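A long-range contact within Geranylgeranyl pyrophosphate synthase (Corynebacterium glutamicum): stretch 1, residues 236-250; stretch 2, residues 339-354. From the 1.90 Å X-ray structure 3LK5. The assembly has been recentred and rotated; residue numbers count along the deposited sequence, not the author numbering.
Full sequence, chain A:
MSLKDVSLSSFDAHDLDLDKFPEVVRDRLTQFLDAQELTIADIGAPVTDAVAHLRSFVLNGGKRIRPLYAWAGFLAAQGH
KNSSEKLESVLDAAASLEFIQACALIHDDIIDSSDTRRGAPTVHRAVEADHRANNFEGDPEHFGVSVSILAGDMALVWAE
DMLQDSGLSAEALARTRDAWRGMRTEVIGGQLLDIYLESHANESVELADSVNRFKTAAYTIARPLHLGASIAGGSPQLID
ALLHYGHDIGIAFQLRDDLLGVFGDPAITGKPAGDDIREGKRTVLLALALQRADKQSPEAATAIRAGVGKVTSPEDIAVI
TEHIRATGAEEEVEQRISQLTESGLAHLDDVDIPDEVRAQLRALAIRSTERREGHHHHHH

Stretch 1 (236-250) PQLIDALLHYGHDIG
Stretch 2, residues 339-354: QLTESGLAHLDDVDIP

Two histidines stack across this helix pair, with His244 on its exposed side: the rings of His244 and His347 lie nearly parallel (8°), offset, with centroids 4.5 Å apart, and His244 CB sits 3.3 Å from the centroid of the His347 ring, over its face. Both are m at chi1 (-81° and -73°), with chi2 near -66° and -70°. The example illustrates how a small residue lets two antiparallel helices come close. Stretch 1 is helical throughout; stretch 2 opens inside a helix that began earlier, and later becomes extended at Val351 (phi/psi -148/164). The axes run at 166° and approach to 7.8 Å, with CA atoms paired Tyr245–Gly344 (4.2 Å), Ala241–His347 (5.4 Å) and Leu238–Val351 (6.0 Å). Gly344 permits this: a CB there would lie 2.4 Å from Ile249 CD1. Asp248 (m) fits as a knob among Leu340, Ser343, Gly344 and His347. Its OD2 lies 2.9 Å from Ser343 OG and accepts a hydrogen bond from a water (2.7 Å to its O), which is also hydrogen-bonded to His347 NE2 (2.7 Å), while His247 ND1 donates to Asp248 OD1 (2.8 Å), so the buried carboxylate is well satisfied. Apolar contacts accompany these along the helices: Tyr245 CD1–Leu348 CG (3.7 Å), with Tyr245 t, Ala241 CB–Val351 CG1 (3.6 Å) and Leu238 CD1–Ile353 CG1 (3.8 Å). The two stretches together bury 735 Å², both sides summed.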

# COMPACT_ATOMS: atom_id res chain seq x y z
N PRO A 236 19.43 21.21 10.41
CA PRO A 236 18.06 21.48 10.86
C PRO A 236 17.56 22.86 10.42
O PRO A 236 16.37 23.00 10.16
CB PRO A 236 18.17 21.42 12.38
CG PRO A 236 19.30 20.48 12.61
CD PRO A 236 20.30 20.79 11.53
N GLN A 237 18.46 23.83 10.29
CA GLN A 237 18.10 25.19 9.84
C GLN A 237 17.66 25.22 8.40
O GLN A 237 16.68 25.87 8.04
CB GLN A 237 19.27 26.17 10.06
CG GLN A 237 19.69 26.25 11.53
CD GLN A 237 20.32 24.94 12.07
OE1 GLN A 237 21.20 24.34 11.45
NE2 GLN A 237 19.87 24.52 13.26
N LEU A 238 18.39 24.50 7.56
CA LEU A 238 18.05 24.42 6.16
C LEU A 238 16.74 23.64 5.98
O LEU A 238 15.84 24.09 5.28
CB LEU A 238 19.18 23.74 5.36
CG LEU A 238 18.64 23.45 3.94
CD1 LEU A 238 18.75 24.69 3.07
CD2 LEU A 238 19.37 22.34 3.33
N ILE A 239 16.62 22.50 6.65
CA ILE A 239 15.39 21.72 6.58
C ILE A 239 14.18 22.56 7.05
O ILE A 239 13.08 22.49 6.49
CB ILE A 239 15.52 20.40 7.40
CG1 ILE A 239 16.45 19.44 6.65
CG2 ILE A 239 14.14 19.76 7.59
CD1 ILE A 239 16.79 18.10 7.41
N ASP A 240 14.38 23.35 8.11
CA ASP A 240 13.28 24.19 8.60
C ASP A 240 12.79 25.19 7.55
O ASP A 240 11.57 25.37 7.33
CB ASP A 240 13.70 24.93 9.89
CG ASP A 240 12.52 25.32 10.72
OD1 ASP A 240 12.23 26.53 10.79
OD2 ASP A 240 11.85 24.42 11.27
N ALA A 241 13.74 25.86 6.89
CA ALA A 241 13.40 26.82 5.84
C ALA A 241 12.65 26.17 4.68
O ALA A 241 11.66 26.72 4.20
CB ALA A 241 14.61 27.54 5.34
N LEU A 242 13.14 24.99 4.24
CA LEU A 242 12.48 24.23 3.17
C LEU A 242 11.07 23.76 3.52
O LEU A 242 10.13 23.79 2.68
CB LEU A 242 13.36 23.02 2.79
CG LEU A 242 14.75 23.39 2.24
CD1 LEU A 242 15.53 22.08 1.90
CD2 LEU A 242 14.68 24.33 1.03
N LEU A 243 10.90 23.31 4.77
CA LEU A 243 9.61 22.83 5.23
C LEU A 243 8.60 23.97 5.30
O LEU A 243 7.43 23.76 4.98
CB LEU A 243 9.70 22.11 6.60
CG LEU A 243 10.22 20.66 6.57
CD1 LEU A 243 10.53 20.18 8.04
CD2 LEU A 243 9.23 19.72 5.87
N HIS A 244 9.06 25.16 5.69
CA HIS A 244 8.16 26.34 5.71
C HIS A 244 7.78 26.75 4.30
O HIS A 244 6.62 27.01 4.01
CB HIS A 244 8.83 27.51 6.42
CG HIS A 244 8.76 27.46 7.91
ND1 HIS A 244 7.58 27.56 8.60
CD2 HIS A 244 9.75 27.42 8.84
CE1 HIS A 244 7.83 27.54 9.91
NE2 HIS A 244 9.14 27.47 10.08
N TYR A 245 8.77 26.82 3.42
CA TYR A 245 8.48 27.01 2.00
C TYR A 245 7.47 26.00 1.48
O TYR A 245 6.48 26.36 0.83
CB TYR A 245 9.79 26.95 1.19
CG TYR A 245 9.64 26.83 -0.32
CD1 TYR A 245 9.78 27.95 -1.17
CD2 TYR A 245 9.39 25.56 -0.91
CE1 TYR A 245 9.70 27.80 -2.58
CE2 TYR A 245 9.26 25.40 -2.28
CZ TYR A 245 9.43 26.51 -3.12
OH TYR A 245 9.33 26.29 -4.47
N GLY A 246 7.69 24.73 1.79
CA GLY A 246 6.81 23.69 1.24
C GLY A 246 5.39 23.83 1.80
O GLY A 246 4.41 23.53 1.10
N HIS A 247 5.28 24.21 3.07
CA HIS A 247 3.96 24.35 3.70
C HIS A 247 3.17 25.48 2.97
O HIS A 247 2.04 25.24 2.50
CB HIS A 247 4.11 24.69 5.19
CG HIS A 247 2.84 25.16 5.86
ND1 HIS A 247 2.43 26.49 5.86
CD2 HIS A 247 1.93 24.49 6.60
CE1 HIS A 247 1.30 26.60 6.53
NE2 HIS A 247 0.97 25.40 7.00
N ASP A 248 3.81 26.64 2.85
CA ASP A 248 3.16 27.82 2.22
C ASP A 248 2.89 27.64 0.72
O ASP A 248 1.77 27.82 0.26
CB ASP A 248 3.98 29.07 2.45
CG ASP A 248 4.01 29.50 3.89
OD1 ASP A 248 3.32 28.90 4.75
OD2 ASP A 248 4.73 30.45 4.19
N ILE A 249 3.92 27.24 -0.03
CA ILE A 249 3.73 27.02 -1.45
C ILE A 249 2.79 25.82 -1.72
O ILE A 249 2.01 25.85 -2.68
CB ILE A 249 5.12 26.87 -2.18
CG1 ILE A 249 6.03 28.10 -1.90
CG2 ILE A 249 4.91 26.65 -3.71
CD1 ILE A 249 5.31 29.53 -2.14
N GLY A 250 2.86 24.77 -0.90
CA GLY A 250 1.99 23.60 -1.13
C GLY A 250 0.51 23.93 -0.96
O GLY A 250 -0.35 23.43 -1.73
N GLN A 339 -0.63 35.87 -0.66
CA GLN A 339 -0.03 35.97 0.67
C GLN A 339 0.93 34.79 0.91
O GLN A 339 2.07 34.97 1.39
CB GLN A 339 -1.12 35.87 1.74
CG GLN A 339 -1.95 37.09 2.04
CD GLN A 339 -2.89 36.83 3.23
OE1 GLN A 339 -3.96 36.23 3.09
NE2 GLN A 339 -2.47 37.28 4.41
N LEU A 340 0.43 33.60 0.64
CA LEU A 340 1.22 32.37 0.83
C LEU A 340 2.42 32.26 -0.10
O LEU A 340 3.48 31.72 0.30
CB LEU A 340 0.31 31.15 0.64
CG LEU A 340 -0.68 30.86 1.78
CD1 LEU A 340 -1.76 29.89 1.33
CD2 LEU A 340 0.09 30.35 2.97
N THR A 341 2.25 32.75 -1.33
CA THR A 341 3.36 32.72 -2.26
C THR A 341 4.48 33.65 -1.76
O THR A 341 5.66 33.29 -1.67
CB THR A 341 2.92 33.06 -3.70
OG1 THR A 341 1.97 32.06 -4.13
CG2 THR A 341 4.12 33.02 -4.63
N GLU A 342 4.08 34.84 -1.33
CA GLU A 342 5.04 35.78 -0.78
C GLU A 342 5.79 35.24 0.47
O GLU A 342 7.03 35.36 0.57
CB GLU A 342 4.32 37.12 -0.50
CG GLU A 342 5.24 38.25 -0.07
CD GLU A 342 4.47 39.53 0.29
OE1 GLU A 342 3.26 39.62 -0.03
OE2 GLU A 342 5.09 40.45 0.90
N SER A 343 5.05 34.66 1.42
CA SER A 343 5.67 34.16 2.63
C SER A 343 6.51 32.90 2.37
O SER A 343 7.61 32.75 2.92
CB SER A 343 4.61 33.95 3.74
OG SER A 343 3.65 32.99 3.30
N GLY A 344 6.04 32.03 1.49
CA GLY A 344 6.83 30.82 1.13
C GLY A 344 8.17 31.20 0.52
O GLY A 344 9.21 30.67 0.90
N LEU A 345 8.16 32.13 -0.43
CA LEU A 345 9.41 32.57 -1.05
C LEU A 345 10.37 33.19 -0.05
O LEU A 345 11.58 32.94 -0.10
CB LEU A 345 9.14 33.56 -2.18
CG LEU A 345 8.42 33.03 -3.41
CD1 LEU A 345 8.16 34.19 -4.35
CD2 LEU A 345 9.28 31.97 -4.09
N ALA A 346 9.82 33.98 0.89
CA ALA A 346 10.62 34.68 1.91
C ALA A 346 11.40 33.71 2.77
O ALA A 346 12.54 33.98 3.15
CB ALA A 346 9.74 35.58 2.80
N HIS A 347 10.79 32.55 3.05
CA HIS A 347 11.47 31.48 3.78
C HIS A 347 12.80 31.03 3.16
O HIS A 347 13.71 30.66 3.90
CB HIS A 347 10.53 30.30 4.04
CG HIS A 347 9.53 30.59 5.11
ND1 HIS A 347 9.87 30.73 6.43
CD2 HIS A 347 8.19 30.75 5.05
CE1 HIS A 347 8.78 30.97 7.15
NE2 HIS A 347 7.74 30.98 6.33
N LEU A 348 12.94 31.09 1.85
CA LEU A 348 14.21 30.75 1.20
C LEU A 348 15.38 31.70 1.48
O LEU A 348 16.54 31.33 1.29
CB LEU A 348 14.02 30.66 -0.32
CG LEU A 348 12.99 29.66 -0.81
CD1 LEU A 348 12.86 29.82 -2.33
CD2 LEU A 348 13.41 28.24 -0.41
N ASP A 349 15.08 32.92 1.93
CA ASP A 349 16.13 33.89 2.22
C ASP A 349 16.66 33.71 3.62
O ASP A 349 17.58 34.43 4.03
CB ASP A 349 15.59 35.32 2.11
CG ASP A 349 14.97 35.62 0.77
OD1 ASP A 349 15.49 35.14 -0.25
OD2 ASP A 349 13.94 36.34 0.74
N ASP A 350 16.09 32.76 4.35
CA ASP A 350 16.40 32.60 5.78
C ASP A 350 17.62 31.72 6.06
O ASP A 350 18.06 31.62 7.19
CB ASP A 350 15.17 32.06 6.54
CG ASP A 350 14.13 33.15 6.77
OD1 ASP A 350 14.42 34.34 6.56
OD2 ASP A 350 13.01 32.82 7.18
N VAL A 351 18.15 31.09 5.01
CA VAL A 351 19.32 30.24 5.15
C VAL A 351 20.09 30.36 3.84
O VAL A 351 19.55 30.84 2.85
CB VAL A 351 18.90 28.75 5.44
CG1 VAL A 351 18.04 28.21 4.31
CG2 VAL A 351 20.12 27.87 5.68
N ASP A 352 21.35 29.93 3.84
CA ASP A 352 22.13 29.97 2.63
C ASP A 352 21.81 28.78 1.74
O ASP A 352 21.88 27.63 2.18
CB ASP A 352 23.63 30.05 2.93
CG ASP A 352 24.47 30.17 1.66
OD1 ASP A 352 24.12 31.02 0.79
OD2 ASP A 352 25.45 29.42 1.52
N ILE A 353 21.45 29.07 0.49
CA ILE A 353 21.13 28.05 -0.53
C ILE A 353 21.90 28.46 -1.79
O ILE A 353 21.95 29.66 -2.09
CB ILE A 353 19.61 28.05 -0.80
CG1 ILE A 353 18.87 27.38 0.35
CG2 ILE A 353 19.26 27.34 -2.11
CD1 ILE A 353 17.39 27.69 0.36
N PRO A 354 22.51 27.50 -2.53
CA PRO A 354 23.23 27.95 -3.74
C PRO A 354 22.31 28.81 -4.60
O PRO A 354 21.09 28.54 -4.66
CB PRO A 354 23.56 26.64 -4.48
CG PRO A 354 23.55 25.58 -3.40
CD PRO A 354 22.52 26.03 -2.38
O HOH W 1 5.08 31.29 6.78